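Local coordinates for protein male-specific lethal-3 (Drosophila melanogaster, PDB 3M9Q) that reads a methylated histone H3 tail through its chromodomain, as part of the complex that raises transcription of the single male X chromosome, at residues 25-30 with 39-44. The protein carries 1 engineered substitution. Sequence-based numbering, arbitrary orientation.
Sequences IVLCYE and LYTSKV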
loop_
_atom_site.group_PDB
_atom_site.type_symbol
_atom_site.label_atom_id
_atom_site.label_comp_id
_atom_site.label_asym_id
_atom_site.label_seq_id
_atom_site.Cartn_x
_atom_site.Cartn_y
_atom_site.Cartn_z
ATOM N N ILE A 25 9.818 -2.696 -0.039
ATOM C CA ILE A 25 8.800 -3.630 0.436
ATOM C C ILE A 25 7.899 -2.872 1.393
ATOM O O ILE A 25 8.372 -2.223 2.322
ATOM C CB ILE A 25 9.401 -4.860 1.150
ATOM C CG1 ILE A 25 10.391 -5.599 0.245
ATOM C CG2 ILE A 25 8.282 -5.803 1.600
ATOM C CD1 ILE A 25 9.829 -6.023 -1.098
ATOM N N VAL A 26 6.603 -2.940 1.129
ATOM C CA VAL A 26 5.583 -2.242 1.917
ATOM C C VAL A 26 4.430 -3.191 2.204
ATOM O O VAL A 26 4.286 -4.226 1.556
ATOM C CB VAL A 26 5.069 -0.982 1.174
ATOM C CG1 VAL A 26 6.214 0.008 0.923
ATOM C CG2 VAL A 26 4.362 -1.367 -0.140
ATOM N N LEU A 27 3.613 -2.847 3.182
ATOM C CA LEU A 27 2.443 -3.650 3.504
ATOM C C LEU A 27 1.207 -2.866 3.087
ATOM O O LEU A 27 1.064 -1.694 3.436
ATOM C CB LEU A 27 2.415 -4.000 4.994
ATOM C CG LEU A 27 3.727 -4.583 5.543
ATOM C CD1 LEU A 27 3.602 -4.910 7.030
ATOM C CD2 LEU A 27 4.219 -5.807 4.768
ATOM N N CYS A 28 0.336 -3.501 2.322
ATOM C CA CYS A 28 -0.815 -2.830 1.720
ATOM C C CYS A 28 -2.118 -3.372 2.281
ATOM O O CYS A 28 -2.364 -4.570 2.266
ATOM C CB CYS A 28 -0.812 -3.044 0.200
ATOM S SG CYS A 28 -2.131 -2.163 -0.689
ATOM N N TYR A 29 -2.980 -2.472 2.728
ATOM C CA TYR A 29 -4.308 -2.873 3.220
ATOM C C TYR A 29 -5.188 -3.397 2.103
ATOM O O TYR A 29 -5.226 -2.869 1.006
ATOM C CB TYR A 29 -5.025 -1.713 3.922
ATOM C CG TYR A 29 -4.650 -1.549 5.368
ATOM C CD1 TYR A 29 -5.024 -2.498 6.309
ATOM C CD2 TYR A 29 -3.911 -0.462 5.792
ATOM C CE1 TYR A 29 -4.692 -2.349 7.636
ATOM C CE2 TYR A 29 -3.569 -0.305 7.122
ATOM C CZ TYR A 29 -3.963 -1.257 8.037
ATOM O OH TYR A 29 -3.638 -1.152 9.376
ATOM N N GLU A 30 -5.906 -4.458 2.431
ATOM C CA GLU A 30 -6.980 -4.989 1.585
ATOM C C GLU A 30 -7.957 -3.880 1.182
ATOM O O GLU A 30 -8.483 -3.193 2.048
ATOM C CB GLU A 30 -7.742 -6.078 2.365
ATOM C CG GLU A 30 -9.083 -6.480 1.791
ATOM C CD GLU A 30 -8.933 -7.200 0.497
ATOM O OE1 GLU A 30 -8.386 -8.340 0.548
ATOM O OE2 GLU A 30 -9.352 -6.667 -0.548
ATOM N N LEU A 39 -3.347 -7.149 5.704
ATOM C CA LEU A 39 -2.223 -6.513 5.012
ATOM C C LEU A 39 -1.516 -7.493 4.104
ATOM O O LEU A 39 -1.256 -8.634 4.480
ATOM C CB LEU A 39 -1.214 -5.970 6.021
ATOM C CG LEU A 39 -1.671 -4.741 6.805
ATOM C CD1 LEU A 39 -0.895 -4.604 8.120
ATOM C CD2 LEU A 39 -1.554 -3.471 5.949
ATOM N N TYR A 40 -1.191 -7.028 2.908
ATOM C CA TYR A 40 -0.452 -7.823 1.926
ATOM C C TYR A 40 0.955 -7.305 1.745
ATOM O O TYR A 40 1.167 -6.111 1.523
ATOM C CB TYR A 40 -1.163 -7.784 0.576
ATOM C CG TYR A 40 -2.576 -8.335 0.629
ATOM C CD1 TYR A 40 -2.817 -9.676 0.889
ATOM C CD2 TYR A 40 -3.670 -7.511 0.465
ATOM C CE1 TYR A 40 -4.119 -10.176 0.953
ATOM C CE2 TYR A 40 -4.964 -8.004 0.518
ATOM C CZ TYR A 40 -5.182 -9.325 0.754
ATOM O OH TYR A 40 -6.473 -9.821 0.817
ATOM N N THR A 41 1.921 -8.206 1.809
ATOM C CA THR A 41 3.322 -7.864 1.549
ATOM C C THR A 41 3.483 -7.557 0.070
ATOM O O THR A 41 3.109 -8.347 -0.791
ATOM C CB THR A 41 4.241 -9.012 1.970
ATOM O OG1 THR A 41 3.902 -9.389 3.314
ATOM C CG2 THR A 41 5.704 -8.618 1.892
ATOM N N SER A 42 4.010 -6.372 -0.203
ATOM C CA SER A 42 4.025 -5.806 -1.549
ATOM C C SER A 42 5.358 -5.142 -1.866
ATOM O O SER A 42 6.144 -4.833 -0.979
ATOM C CB SER A 42 2.909 -4.759 -1.661
ATOM O OG SER A 42 1.650 -5.287 -1.263
ATOM N N LYS A 43 5.594 -4.925 -3.151
ATOM C CA LYS A 43 6.802 -4.265 -3.643
ATOM C C LYS A 43 6.402 -3.086 -4.509
ATOM O O LYS A 43 5.560 -3.217 -5.396
ATOM C CB LYS A 43 7.637 -5.257 -4.462
ATOM C CG LYS A 43 8.911 -4.692 -5.093
ATOM C CD LYS A 43 9.585 -5.742 -5.971
ATOM C CE LYS A 43 10.889 -5.272 -6.586
ATOM N NZ LYS A 43 11.450 -6.326 -7.492
ATOM N N VAL A 44 7.023 -1.942 -4.272
ATOM C CA VAL A 44 6.726 -0.737 -5.042
ATOM C C VAL A 44 7.433 -0.807 -6.391
ATOM O O VAL A 44 8.656 -0.942 -6.481
ATOM C CB VAL A 44 7.133 0.543 -4.288
ATOM C CG1 VAL A 44 6.833 1.791 -5.129
ATOM C CG2 VAL A 44 6.431 0.612 -2.925
#
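L39 lies over the ring of Y29 where strand 25-29 and the start of strand 39-51 pair as an antiparallel beta hairpin in the sheet of the MSL3 chromodomain. The methyl CD2 of L39 stands 3.5 Å from the Y29 ring centroid and 7° off the ring normal, a nearly centred CH-pi contact. CD2 of L39 also meets CB of L27 (4.1 Å). L82 of the neighbouring strand 81-83 touches both L39 and Y29, and helix 86-100 packs on this face through L91 and L95, while R37 makes a cation-pi contact with Y29. An alanine in place of Y29 would probably leave CD2 of L39 without its aromatic platform and R37 without its cation-pi partner, opening a gap beside L91.

On the opposite face, which Y40 shares, V26, C28 and S42 are buried: C28 and S42 touch I63, S42 touches F65, and V26 and C28 touch L81. Packing thins at the far end of the Y29 face: I25 meets T41 methyl to methyl (CG2 to CG2, 3.8 Å), and K43, extended beyond CG, offers CB to CD1 of I25 while its exposed chain leads away. Past the strand end, E30 runs alongside Y40, its chain bent at chi2 (68°) and OE1 in plane at the ring edge, 2.4 Å from Y40 OH, a hydrogen bond so short that the distance itself is doubtful. One pair in from the loop, Y40 O is gripped from opposite faces of its carbonyl plane, by C28 N at 2.9 Å and by the hydroxyl OG of S42.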